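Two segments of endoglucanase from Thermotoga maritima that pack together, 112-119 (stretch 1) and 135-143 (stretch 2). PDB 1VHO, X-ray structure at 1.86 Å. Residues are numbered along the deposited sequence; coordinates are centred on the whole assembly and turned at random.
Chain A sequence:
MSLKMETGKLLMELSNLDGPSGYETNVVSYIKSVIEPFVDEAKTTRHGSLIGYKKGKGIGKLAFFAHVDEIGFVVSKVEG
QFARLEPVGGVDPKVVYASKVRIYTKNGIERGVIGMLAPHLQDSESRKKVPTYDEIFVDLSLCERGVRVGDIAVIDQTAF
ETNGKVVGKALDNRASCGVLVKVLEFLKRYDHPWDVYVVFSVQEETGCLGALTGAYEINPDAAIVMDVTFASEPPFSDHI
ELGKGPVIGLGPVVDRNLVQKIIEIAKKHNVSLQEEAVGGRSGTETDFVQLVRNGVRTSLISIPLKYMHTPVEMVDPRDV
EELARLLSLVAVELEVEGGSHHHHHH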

# COMPACT_ATOMS: atom_id res chain seq x y z
N GLY A 112 3.63 17.29 15.61
CA GLY A 112 3.38 17.16 17.05
C GLY A 112 3.36 15.70 17.41
O GLY A 112 3.62 14.84 16.56
N VAL A 113 3.08 15.44 18.68
CA VAL A 113 3.06 14.09 19.21
C VAL A 113 1.71 13.82 19.86
O VAL A 113 1.28 14.61 20.71
CB VAL A 113 4.16 13.96 20.29
CG1 VAL A 113 4.15 12.57 20.93
CG2 VAL A 113 5.54 14.27 19.70
N ILE A 114 1.06 12.75 19.40
CA ILE A 114 -0.24 12.38 19.94
C ILE A 114 -0.16 12.11 21.44
O ILE A 114 0.77 11.46 21.96
CB ILE A 114 -0.79 11.12 19.23
CG1 ILE A 114 -1.18 11.47 17.78
CG2 ILE A 114 -1.99 10.55 19.99
CD1 ILE A 114 -1.51 10.24 16.97
N GLY A 115 -1.05 12.76 22.19
CA GLY A 115 -1.16 12.61 23.61
C GLY A 115 -0.12 13.32 24.46
O GLY A 115 -0.19 13.24 25.69
N MSE A 116 0.82 14.06 23.86
CA MSE A 116 1.82 14.74 24.62
C MSE A 116 1.31 16.07 25.16
O MSE A 116 0.88 16.90 24.40
CB MSE A 116 3.09 15.04 23.76
CG MSE A 116 4.21 15.63 24.68
SE MSE A 116 5.78 15.82 23.50
CE MSE A 116 5.39 17.42 22.67
N LEU A 117 1.49 16.32 26.46
CA LEU A 117 1.08 17.61 27.01
C LEU A 117 2.29 18.55 27.07
O LEU A 117 3.41 18.08 27.34
CB LEU A 117 0.65 17.44 28.51
CG LEU A 117 -0.60 16.55 28.69
CD1 LEU A 117 -0.87 16.28 30.17
CD2 LEU A 117 -1.78 17.20 28.00
N ALA A 118 2.06 19.83 26.87
CA ALA A 118 3.12 20.82 27.04
C ALA A 118 3.48 20.84 28.55
O ALA A 118 2.61 20.51 29.38
CB ALA A 118 2.57 22.22 26.73
N PRO A 119 4.71 21.08 28.91
CA PRO A 119 5.10 21.12 30.32
C PRO A 119 4.11 21.94 31.14
O PRO A 119 3.84 23.08 30.82
CB PRO A 119 6.47 21.75 30.30
CG PRO A 119 7.03 21.37 28.92
CD PRO A 119 5.83 21.48 28.01
N GLU A 135 -9.29 9.33 24.04
CA GLU A 135 -9.19 10.30 22.97
C GLU A 135 -7.78 10.48 22.40
O GLU A 135 -6.76 10.43 23.08
CB GLU A 135 -9.67 11.68 23.39
CG GLU A 135 -11.03 11.74 24.04
CD GLU A 135 -11.33 13.15 24.54
OE1 GLU A 135 -11.29 13.36 25.77
OE2 GLU A 135 -11.59 14.04 23.69
N ILE A 136 -7.78 10.74 21.10
CA ILE A 136 -6.54 11.00 20.36
C ILE A 136 -6.43 12.53 20.30
O ILE A 136 -7.33 13.13 19.73
CB ILE A 136 -6.66 10.52 18.90
CG1 ILE A 136 -7.09 9.04 18.89
CG2 ILE A 136 -5.35 10.70 18.14
CD1 ILE A 136 -6.23 8.19 19.76
N PHE A 137 -5.39 13.12 20.87
CA PHE A 137 -5.33 14.57 20.83
C PHE A 137 -3.91 15.10 20.68
O PHE A 137 -2.95 14.36 20.87
CB PHE A 137 -5.90 15.16 22.16
CG PHE A 137 -5.06 14.95 23.36
CD1 PHE A 137 -4.14 15.91 23.79
CD2 PHE A 137 -5.12 13.76 24.09
CE1 PHE A 137 -3.34 15.68 24.89
CE2 PHE A 137 -4.34 13.52 25.20
CZ PHE A 137 -3.42 14.50 25.60
N VAL A 138 -3.82 16.38 20.38
CA VAL A 138 -2.52 17.06 20.34
C VAL A 138 -2.72 18.35 21.15
O VAL A 138 -3.89 18.82 21.20
CB VAL A 138 -1.94 17.35 18.97
CG1 VAL A 138 -1.55 16.00 18.32
CG2 VAL A 138 -2.84 18.16 18.05
N ASP A 139 -1.70 18.78 21.85
CA ASP A 139 -1.73 19.99 22.67
C ASP A 139 -1.36 21.17 21.77
O ASP A 139 -0.20 21.30 21.35
CB ASP A 139 -0.76 19.83 23.85
CG ASP A 139 -0.81 20.95 24.88
OD1 ASP A 139 -1.11 22.10 24.51
OD2 ASP A 139 -0.49 20.65 26.05
N LEU A 140 -2.33 21.99 21.43
CA LEU A 140 -2.20 23.15 20.56
C LEU A 140 -1.25 24.22 21.02
O LEU A 140 -0.71 24.97 20.19
CB LEU A 140 -3.58 23.78 20.32
CG LEU A 140 -4.39 23.35 19.10
CD1 LEU A 140 -4.01 21.99 18.56
CD2 LEU A 140 -5.88 23.40 19.45
N SER A 141 -0.93 24.29 22.32
CA SER A 141 -0.00 25.29 22.80
C SER A 141 1.40 24.98 22.30
O SER A 141 2.29 25.83 22.45
CB SER A 141 -0.05 25.39 24.33
OG SER A 141 0.51 24.22 24.87
N LEU A 142 1.65 23.78 21.79
CA LEU A 142 2.91 23.36 21.24
C LEU A 142 3.04 23.67 19.75
O LEU A 142 4.13 23.48 19.20
CB LEU A 142 3.16 21.86 21.44
CG LEU A 142 3.34 21.43 22.91
CD1 LEU A 142 3.38 19.94 23.08
CD2 LEU A 142 4.57 22.07 23.54
N CYS A 143 1.99 24.10 19.07
CA CYS A 143 2.13 24.37 17.64
C CYS A 143 2.61 25.80 17.36
O CYS A 143 2.36 26.72 18.11
CB CYS A 143 0.87 24.16 16.82
SG CYS A 143 -0.21 22.86 17.29
O HOH W 1 0.66 17.09 21.68
O HOH W 2 -0.06 21.10 28.82

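The apolar centre of the contact is the ring of F137, the residue of stretch 2 that gives up most area to the other segment, 77 Å². Its CA-to-CB bond points away from stretch 1, yet with chi1 at 70° (p) and chi2 at 95° the ring comes back to within reach. G115 CA lies 3.8 Å from the centroid of the F137 ring and 23° off its normal, the geometry of a CH-pi contact over one face. The phi of G115, +77°, by itself favours glycine. At the ring edge, near its plane, L117 CD2 approaches F137 CE1 at 3.8 Å; here too the CA-to-CB bond points away while the end of the side chain comes nearer.

Aliphatic contacts continue outward from the ring. I114 CG2 meets I136 CG2 at 3.8 Å. Further along, L142 makes apolar side-chain contacts with two residues: its CD2 lies 3.8 Å from A118 CB, and its CD1 lies 3.2 Å from CE of M116, a selenomethionine. That is closer than two methyl carbons normally sit, so the distance should not be read as evidence of favourable packing; both residues are exposed.

The polar framework begins beside the ring. G115 N donates to F137 O at 2.8 Å, with an N-H...O angle of 172°, so the backbone of G115 is tied to the same residue whose ring its CA covers. The same carbonyl receives a CA-H...O contact from I114, 3.5 Å from I114 CA to F137 O with 141° at the hydrogen. I114 and G115 are the two middle residues of the type II turn from V113 to M116, closed by M116 N to V113 O at 3.2 Å. Water 1 joins the turn to the strand, donating to V113 O and M116 O, each at 2.7 Å from its oxygen, and accepting from D139 N at 2.9 Å from its oxygen.

At the outer polar edge, D139 points its CA-to-CB bond toward stretch 1, and A118 N donates to D139 OD2 at 2.8 Å and 177°, a nearly linear bond. Water 2 reinforces the pair by donating to A118 O and to D139 OD2, with its oxygen 2.8 Å from each. The other carboxylate oxygen accepts from its own segment, and is also hydrogen-bonded elsewhere in the structure: S141 OG donates to D139 OD1 at 2.7 Å, and S141 N does so at 3.1 Å from D139 OD1 and 150°. The D139 carboxylate thus bonds both to S141, within the 3-10 segment, and to A118 of stretch 1.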